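Local atomic coordinates of RmpA (PDB entry 3BJV), a protein that probably serves as the cytoplasmic IIA component of an ascorbate-specific phosphotransferase system, passing on phosphoryl groups during sugar uptake. Residues Ala121-Leu125 and Met144-Ser148; Pro117-Ala121 and Ser151-Glu155; Glu96-Leu100 and Ile129-Val133. One frame throughout, in Å; residues are numbered along the deposited sequence.

How the contacts relate
Contacts 1 and 2 both start from the end of helix 108-123, share A121 and lie side by side with centres 8 Å apart; contact 3 joins strand 96-104 to helix 128-133, its centre about 13 Å from that of contact 1 and 18 Å from that of contact 2. Contact 1 is largely buried, contacts 2 and 3 partly so. Contact 1 packs helix 108-123 on helix 138-147, and contact 2 lays the C-terminal segment on a helix near the second subunit; contacts 1 and 3 touch through the E147-R131 salt bridge. No hydrogen bond crosses any of them: contact 3 is mostly aliphatic, contact 1 adds methionine and oxygens, contact 2 an aromatic ring.

Contact 1. Residues Ala121-Leu125 and Met144-Ser148; sequences ALFEL and MVEES
L125 reaches the 144-148 segment with both methyls, which meet apolar and polar atoms, where the C-terminal turns of helix 108-123 pack on helix 138-147 within the alpha/beta three-layer sandwich. Its CG stands anti to the carbonyl carbon (chi1 -69°), and the CD1 methyl lies 4.2 Å from CE of M144, whose chain bends at chi3 (67°) and brings CE round to it. L122 sends CD1 across M144, 4.1 Å from CB of M144; the same methyl touches CG2 of V145. CB of A121 rests against S148, 3.7 Å from O of S148 and 3.9 Å from its CB.

Methyls also meet oxygens without bonding to them. CD1 of L125 lies 3.4 Å from O of M144, and CD2 of L125 is 3.6 Å from OE1 of E147. The acid's polar end is held by R131 of helix 128-133, which forms a salt bridge to OE2 of E147, so the leucine packs against the carboxylate of an ion pair.

The hydrogen bonds stay within 144-148. OG of S148 donates to O of V145, a short bond whose exact length is uncertain at this resolution; N of S148 gives that oxygen a second bond. This pairing turns the serine hydroxyl back onto the preceding turn, leaving hydrophobic and van der Waals contact to join the two segments.

Contact 2. Residues Pro117-Ala121 and Ser151-Glu155; sequences PQIIA and SPYLE
Y153 turns a ring face to I120, and this CH-pi contact is the aromatic element between helix 108-123 and the segment 151-155 that follows helix 138-147. CG1 of I120 stands 4.2 Å from the centroid of the Y153 ring, 18° off the ring normal, and is displaced toward the rim, where CD1 of Y153 is its nearest atom. A chi1 of 72° sets CG1 of I120 between the backbone N and the carbonyl carbon, a position that lifts this branch over the ring. The two side chains are roughly perpendicular.

The remaining packing is mostly aliphatic. CB of P117 and CB of Y153 lie 4.1 Å apart, while O of P117 faces the same tyrosine carbon. L154 straddles the helix surface with its two branches: CD2 comes within 3.8 Å of CG of Q118, and CG and CD1 lie against CB of A121. That alanine methyl also meets S151, with 3.6 Å between CB of A121 and CB of S151, and OG of S151 is equally near it.

No polar bond crosses between the segments; those of 151-155 are local or reach the second subunit. A weak bond runs from N of Y153 to OG of S151, 3.4 Å long and bent to 134°, and N of L154 bonds to O of S151. OH of Y153 hydrogen-bonds to OE2 of E124 of the second subunit, whose L60 and I120 also pack on Y153 and I120 respectively. What results is a C-terminal tail folded back on a helix of the alpha/beta three-layer sandwich, with the tail's tyrosine built into the dimer interface.

Contact 3. Residues Glu96-Leu100 and Ile129-Val133; sequences EVQVL and IERLV
V99 points its CB from the strand toward helix 128-133, and its two methyls part to meet different residues there. CG1, anti to the backbone N (chi1 -171°), goes to L132: CG1 of V99 lies 4.1 Å from CD1 of L132, and the two side chains stand nearly square to each other. CG2 takes the other branch and serves two partners. It is 3.8 Å from CG2 of V133, the closest approach between the two segments, and 4.2 Å from CD1 of I129. The valine and I129 run antiparallel alongside one another, whereas V99 and V133 meet at a slant. L132 and V133 point toward the strand, and I129 brings its CD1 round to it; I129 and V133 are one turn apart and joined by a bond from N of V133 to O of I129.

This is helix-on-sheet packing in the alpha/beta three-layer sandwich. Strand 96-104 is bonded to strands on both of its edges, for instance through V97 to V89 and V99 to G63, and the chain turns a corner at Q98 just before V99. F123 of helix 108-123 also packs against V99, I129 and L132, so the valine is met by two helices.

At the corner itself, Q98 extends its chain across V133. CG of Q98 lies 4.0 Å from CG2 of V133, an aliphatic contact at the partly exposed side, and the same glutamine also touches L85 and P88 of neighbouring strands.

Contact 1. Residues Ala121-Leu125 and Met144-Ser148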
loop_
_atom_site.group_PDB
_atom_site.type_symbol
_atom_site.label_atom_id
_atom_site.label_comp_id
_atom_site.label_asym_id
_atom_site.label_seq_id
_atom_site.Cartn_x
_atom_site.Cartn_y
_atom_site.Cartn_z
ATOM N N ALA A 121 -6.326 2.193 7.570
ATOM C CA ALA A 121 -7.450 2.191 8.548
ATOM C C ALA A 121 -7.302 3.251 9.661
ATOM O O ALA A 121 -8.228 3.992 9.942
ATOM C CB ALA A 121 -7.618 0.791 9.180
ATOM N N LEU A 122 -6.134 3.294 10.300
ATOM C CA LEU A 122 -5.838 4.295 11.353
ATOM C C LEU A 122 -6.009 5.736 10.842
ATOM O O LEU A 122 -6.773 6.532 11.439
ATOM C CB LEU A 122 -4.428 4.062 11.904
ATOM C CG LEU A 122 -3.940 4.992 13.002
ATOM C CD1 LEU A 122 -4.882 4.903 14.237
ATOM C CD2 LEU A 122 -2.475 4.592 13.403
ATOM N N PHE A 123 -5.350 6.040 9.710
ATOM C CA PHE A 123 -5.322 7.360 9.160
ATOM C C PHE A 123 -6.600 7.786 8.463
ATOM O O PHE A 123 -6.803 8.957 8.244
ATOM C CB PHE A 123 -4.092 7.550 8.283
ATOM C CG PHE A 123 -2.841 7.677 9.075
ATOM C CD1 PHE A 123 -2.510 8.896 9.688
ATOM C CD2 PHE A 123 -1.994 6.575 9.251
ATOM C CE1 PHE A 123 -1.355 9.004 10.452
ATOM C CE2 PHE A 123 -0.832 6.676 10.013
ATOM C CZ PHE A 123 -0.510 7.898 10.621
ATOM N N GLU A 124 -7.486 6.856 8.150
ATOM C CA GLU A 124 -8.806 7.261 7.635
ATOM C C GLU A 124 -9.902 7.537 8.681
ATOM O O GLU A 124 -11.056 7.760 8.315
ATOM C CB GLU A 124 -9.307 6.253 6.613
ATOM C CG GLU A 124 -8.434 6.263 5.343
ATOM C CD GLU A 124 -8.972 5.369 4.271
ATOM O OE1 GLU A 124 -9.916 4.565 4.546
ATOM O OE2 GLU A 124 -8.436 5.476 3.152
ATOM N N LEU A 125 -9.580 7.459 9.968
ATOM C CA LEU A 125 -10.517 7.911 10.991
ATOM C C LEU A 125 -10.718 9.411 10.790
ATOM O O LEU A 125 -9.859 10.077 10.181
ATOM C CB LEU A 125 -9.923 7.660 12.364
ATOM C CG LEU A 125 -9.847 6.189 12.687
ATOM C CD1 LEU A 125 -9.106 5.965 14.012
ATOM C CD2 LEU A 125 -11.247 5.582 12.681
ATOM N N MET A 144 -7.652 4.791 19.594
ATOM C CA MET A 144 -7.774 5.002 18.140
ATOM C C MET A 144 -7.543 3.777 17.255
ATOM O O MET A 144 -8.264 3.567 16.290
ATOM C CB MET A 144 -6.858 6.119 17.669
ATOM C CG MET A 144 -7.349 7.485 18.111
ATOM S SD MET A 144 -6.288 8.827 17.532
ATOM C CE MET A 144 -6.508 8.792 15.747
ATOM N N VAL A 145 -6.548 2.958 17.587
ATOM C CA VAL A 145 -6.303 1.745 16.832
ATOM C C VAL A 145 -7.509 0.818 16.915
ATOM O O VAL A 145 -7.924 0.271 15.898
ATOM C CB VAL A 145 -5.014 1.022 17.266
ATOM C CG1 VAL A 145 -4.967 -0.394 16.698
ATOM C CG2 VAL A 145 -3.762 1.835 16.860
ATOM N N GLU A 146 -8.094 0.672 18.114
ATOM C CA GLU A 146 -9.328 -0.107 18.266
ATOM C C GLU A 146 -10.445 0.362 17.315
ATOM O O GLU A 146 -11.087 -0.428 16.639
ATOM C CB GLU A 146 -9.833 -0.030 19.721
ATOM C CG GLU A 146 -8.897 -0.674 20.702
ATOM C CD GLU A 146 -8.736 -2.116 20.356
ATOM O OE1 GLU A 146 -9.798 -2.738 20.033
ATOM O OE2 GLU A 146 -7.568 -2.611 20.356
ATOM N N GLU A 147 -10.673 1.664 17.305
ATOM C CA GLU A 147 -11.713 2.271 16.511
ATOM C C GLU A 147 -11.504 2.074 14.985
ATOM O O GLU A 147 -12.448 2.174 14.218
ATOM C CB GLU A 147 -11.739 3.746 16.901
ATOM C CG GLU A 147 -12.713 4.651 16.174
ATOM C CD GLU A 147 -12.425 6.152 16.408
ATOM O OE1 GLU A 147 -12.949 6.949 15.584
ATOM O OE2 GLU A 147 -11.693 6.528 17.391
ATOM N N SER A 148 -10.278 1.803 14.551
ATOM C CA SER A 148 -9.949 1.613 13.141
ATOM C C SER A 148 -10.381 0.243 12.662
ATOM O O SER A 148 -10.464 -0.011 11.472
ATOM C CB SER A 148 -8.444 1.767 12.914
ATOM O OG SER A 148 -7.692 0.656 13.432
#

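Contact 2. Residues Pro117-Ala121 and Ser151-Glu155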
loop_
_atom_site.group_PDB
_atom_site.type_symbol
_atom_site.label_atom_id
_atom_site.label_comp_id
_atom_site.label_asym_id
_atom_site.label_seq_id
_atom_site.Cartn_x
_atom_site.Cartn_y
_atom_site.Cartn_z
ATOM N N PRO A 117 -2.838 -2.023 4.800
ATOM C CA PRO A 117 -4.229 -1.925 5.207
ATOM C C PRO A 117 -4.448 -1.419 6.667
ATOM O O PRO A 117 -5.416 -0.707 6.927
ATOM C CB PRO A 117 -4.702 -3.370 5.106
ATOM C CG PRO A 117 -3.761 -4.082 4.272
ATOM C CD PRO A 117 -2.495 -3.393 4.336
ATOM N N GLN A 118 -3.587 -1.787 7.614
ATOM C CA GLN A 118 -3.792 -1.396 9.013
ATOM C C GLN A 118 -3.425 0.044 9.221
ATOM O O GLN A 118 -4.043 0.746 10.018
ATOM C CB GLN A 118 -2.937 -2.244 9.944
ATOM C CG GLN A 118 -3.515 -3.632 10.223
ATOM C CD GLN A 118 -2.598 -4.441 11.093
ATOM O OE1 GLN A 118 -1.675 -5.150 10.612
ATOM N NE2 GLN A 118 -2.824 -4.353 12.381
ATOM N N ILE A 119 -2.402 0.484 8.495
ATOM C CA ILE A 119 -1.952 1.859 8.552
ATOM C C ILE A 119 -3.020 2.787 7.947
ATOM O O ILE A 119 -3.341 3.832 8.548
ATOM C CB ILE A 119 -0.575 2.014 7.898
ATOM C CG1 ILE A 119 0.469 1.364 8.823
ATOM C CG2 ILE A 119 -0.263 3.501 7.564
ATOM C CD1 ILE A 119 1.809 0.973 8.142
ATOM N N ILE A 120 -3.587 2.384 6.806
ATOM C CA ILE A 120 -4.575 3.221 6.176
ATOM C C ILE A 120 -5.909 3.307 6.959
ATOM O O ILE A 120 -6.474 4.411 7.086
ATOM C CB ILE A 120 -4.678 3.091 4.583
ATOM C CG1 ILE A 120 -5.298 1.824 4.099
ATOM C CG2 ILE A 120 -3.290 3.270 3.861
ATOM C CD1 ILE A 120 -4.556 1.415 2.728
ATOM N N ALA A 121 -6.326 2.193 7.570
ATOM C CA ALA A 121 -7.450 2.191 8.548
ATOM C C ALA A 121 -7.302 3.251 9.661
ATOM O O ALA A 121 -8.228 3.992 9.942
ATOM C CB ALA A 121 -7.618 0.791 9.180
ATOM N N SER A 151 -12.865 -0.737 9.748
ATOM C CA SER A 151 -12.476 -0.427 8.383
ATOM C C SER A 151 -12.712 -1.656 7.486
ATOM O O SER A 151 -12.471 -2.771 7.914
ATOM C CB SER A 151 -10.987 -0.056 8.391
ATOM O OG SER A 151 -10.476 0.274 7.106
ATOM N N PRO A 152 -13.140 -1.455 6.224
ATOM C CA PRO A 152 -13.220 -2.566 5.239
ATOM C C PRO A 152 -11.856 -3.182 4.891
ATOM O O PRO A 152 -11.766 -4.373 4.568
ATOM C CB PRO A 152 -13.806 -1.891 3.998
ATOM C CG PRO A 152 -14.465 -0.639 4.522
ATOM C CD PRO A 152 -13.564 -0.178 5.626
ATOM N N TYR A 153 -10.802 -2.369 4.965
ATOM C CA TYR A 153 -9.436 -2.854 4.837
ATOM C C TYR A 153 -9.100 -3.951 5.844
ATOM O O TYR A 153 -8.232 -4.816 5.593
ATOM C CB TYR A 153 -8.442 -1.682 4.910
ATOM C CG TYR A 153 -8.644 -0.733 3.760
ATOM C CD1 TYR A 153 -9.106 0.567 3.967
ATOM C CD2 TYR A 153 -8.423 -1.153 2.459
ATOM C CE1 TYR A 153 -9.330 1.424 2.908
ATOM C CE2 TYR A 153 -8.650 -0.334 1.405
ATOM C CZ TYR A 153 -9.095 0.968 1.623
ATOM O OH TYR A 153 -9.280 1.792 0.523
ATOM N N LEU A 154 -9.803 -3.946 6.970
ATOM C CA LEU A 154 -9.446 -4.924 8.017
ATOM C C LEU A 154 -10.275 -6.237 7.988
ATOM O O LEU A 154 -9.948 -7.175 8.701
ATOM C CB LEU A 154 -9.397 -4.269 9.431
ATOM C CG LEU A 154 -8.373 -3.142 9.606
ATOM C CD1 LEU A 154 -8.160 -2.808 11.053
ATOM C CD2 LEU A 154 -7.073 -3.581 9.008
ATOM N N GLU A 155 -11.321 -6.304 7.164
ATOM C CA GLU A 155 -12.191 -7.482 7.142
ATOM C C GLU A 155 -11.561 -8.810 6.807
ATOM O O GLU A 155 -12.015 -9.808 7.348
ATOM C CB GLU A 155 -13.384 -7.285 6.242
ATOM C CG GLU A 155 -14.414 -6.384 6.847
ATOM C CD GLU A 155 -15.515 -6.101 5.882
ATOM O OE1 GLU A 155 -16.047 -7.074 5.304
ATOM O OE2 GLU A 155 -15.822 -4.911 5.670
#

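Contact 3. Residues Glu96-Leu100 and Ile129-Val133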
loop_
_atom_site.group_PDB
_atom_site.type_symbol
_atom_site.label_atom_id
_atom_site.label_comp_id
_atom_site.label_asym_id
_atom_site.label_seq_id
_atom_site.Cartn_x
_atom_site.Cartn_y
_atom_site.Cartn_z
ATOM N N GLU A 96 5.097 18.398 4.146
ATOM C CA GLU A 96 5.137 18.539 5.603
ATOM C C GLU A 96 4.632 17.297 6.353
ATOM O O GLU A 96 3.686 16.643 5.895
ATOM C CB GLU A 96 4.430 19.799 6.036
ATOM C CG GLU A 96 5.356 21.014 5.925
ATOM C CD GLU A 96 4.678 22.299 6.386
ATOM O OE1 GLU A 96 5.093 22.878 7.437
ATOM O OE2 GLU A 96 3.710 22.701 5.715
ATOM N N VAL A 97 5.304 16.952 7.455
ATOM C CA VAL A 97 4.985 15.751 8.235
ATOM C C VAL A 97 4.953 16.065 9.684
ATOM O O VAL A 97 5.843 16.738 10.187
ATOM C CB VAL A 97 6.010 14.556 8.011
ATOM C CG1 VAL A 97 5.705 13.410 8.928
ATOM C CG2 VAL A 97 5.962 14.107 6.523
ATOM N N GLN A 98 3.919 15.568 10.352
ATOM C CA GLN A 98 3.826 15.662 11.793
ATOM C C GLN A 98 3.675 14.322 12.530
ATOM O O GLN A 98 3.891 14.245 13.719
ATOM C CB GLN A 98 2.716 16.613 12.190
ATOM C CG GLN A 98 3.016 17.185 13.552
ATOM C CD GLN A 98 2.141 18.369 13.907
ATOM O OE1 GLN A 98 2.342 18.998 14.952
ATOM N NE2 GLN A 98 1.181 18.700 13.020
ATOM N N VAL A 99 3.269 13.268 11.814
ATOM C CA VAL A 99 3.106 11.936 12.421
ATOM C C VAL A 99 3.939 10.915 11.648
ATOM O O VAL A 99 3.852 10.851 10.421
ATOM C CB VAL A 99 1.629 11.472 12.489
ATOM C CG1 VAL A 99 1.500 10.202 13.314
ATOM C CG2 VAL A 99 0.722 12.577 13.051
ATOM N N LEU A 100 4.742 10.122 12.368
ATOM C CA LEU A 100 5.560 9.101 11.714
ATOM C C LEU A 100 5.260 7.700 12.244
ATOM O O LEU A 100 5.313 7.440 13.447
ATOM C CB LEU A 100 7.070 9.429 11.744
ATOM C CG LEU A 100 7.422 10.793 11.203
ATOM C CD1 LEU A 100 7.727 11.728 12.362
ATOM C CD2 LEU A 100 8.632 10.670 10.321
ATOM N N ILE A 129 -5.015 12.795 11.853
ATOM C CA ILE A 129 -3.789 13.518 12.109
ATOM C C ILE A 129 -3.929 14.438 13.314
ATOM O O ILE A 129 -3.055 14.459 14.196
ATOM C CB ILE A 129 -3.312 14.322 10.851
ATOM C CG1 ILE A 129 -3.078 13.384 9.672
ATOM C CG2 ILE A 129 -2.027 15.108 11.127
ATOM C CD1 ILE A 129 -1.750 12.638 9.717
ATOM N N GLU A 130 -5.024 15.186 13.381
ATOM C CA GLU A 130 -5.230 16.108 14.479
ATOM C C GLU A 130 -5.465 15.384 15.802
ATOM O O GLU A 130 -5.131 15.878 16.854
ATOM C CB GLU A 130 -6.438 16.979 14.161
ATOM C CG GLU A 130 -7.065 17.712 15.325
ATOM C CD GLU A 130 -8.259 18.608 14.880
ATOM O OE1 GLU A 130 -8.055 19.560 14.045
ATOM O OE2 GLU A 130 -9.390 18.350 15.358
ATOM N N ARG A 131 -6.097 14.229 15.753
ATOM C CA ARG A 131 -6.374 13.506 16.951
ATOM C C ARG A 131 -5.068 12.814 17.430
ATOM O O ARG A 131 -4.723 12.915 18.609
ATOM C CB ARG A 131 -7.544 12.551 16.742
ATOM C CG ARG A 131 -8.899 13.266 16.500
ATOM C CD ARG A 131 -10.021 12.292 15.951
ATOM N NE ARG A 131 -10.223 11.210 16.904
ATOM C CZ ARG A 131 -10.688 10.000 16.626
ATOM N NH1 ARG A 131 -11.026 9.669 15.383
ATOM N NH2 ARG A 131 -10.813 9.128 17.620
ATOM N N LEU A 132 -4.314 12.198 16.518
ATOM C CA LEU A 132 -3.003 11.574 16.858
ATOM C C LEU A 132 -2.019 12.522 17.554
ATOM O O LEU A 132 -1.404 12.174 18.575
ATOM C CB LEU A 132 -2.392 10.969 15.601
ATOM C CG LEU A 132 -2.984 9.585 15.277
ATOM C CD1 LEU A 132 -2.429 9.089 13.986
ATOM C CD2 LEU A 132 -2.620 8.643 16.382
ATOM N N VAL A 133 -1.950 13.745 17.012
ATOM C CA VAL A 133 -1.150 14.849 17.523
ATOM C C VAL A 133 -1.612 15.322 18.944
ATOM O O VAL A 133 -0.794 15.761 19.756
ATOM C CB VAL A 133 -1.053 15.985 16.419
ATOM C CG1 VAL A 133 -0.489 17.279 16.945
ATOM C CG2 VAL A 133 -0.173 15.524 15.227
#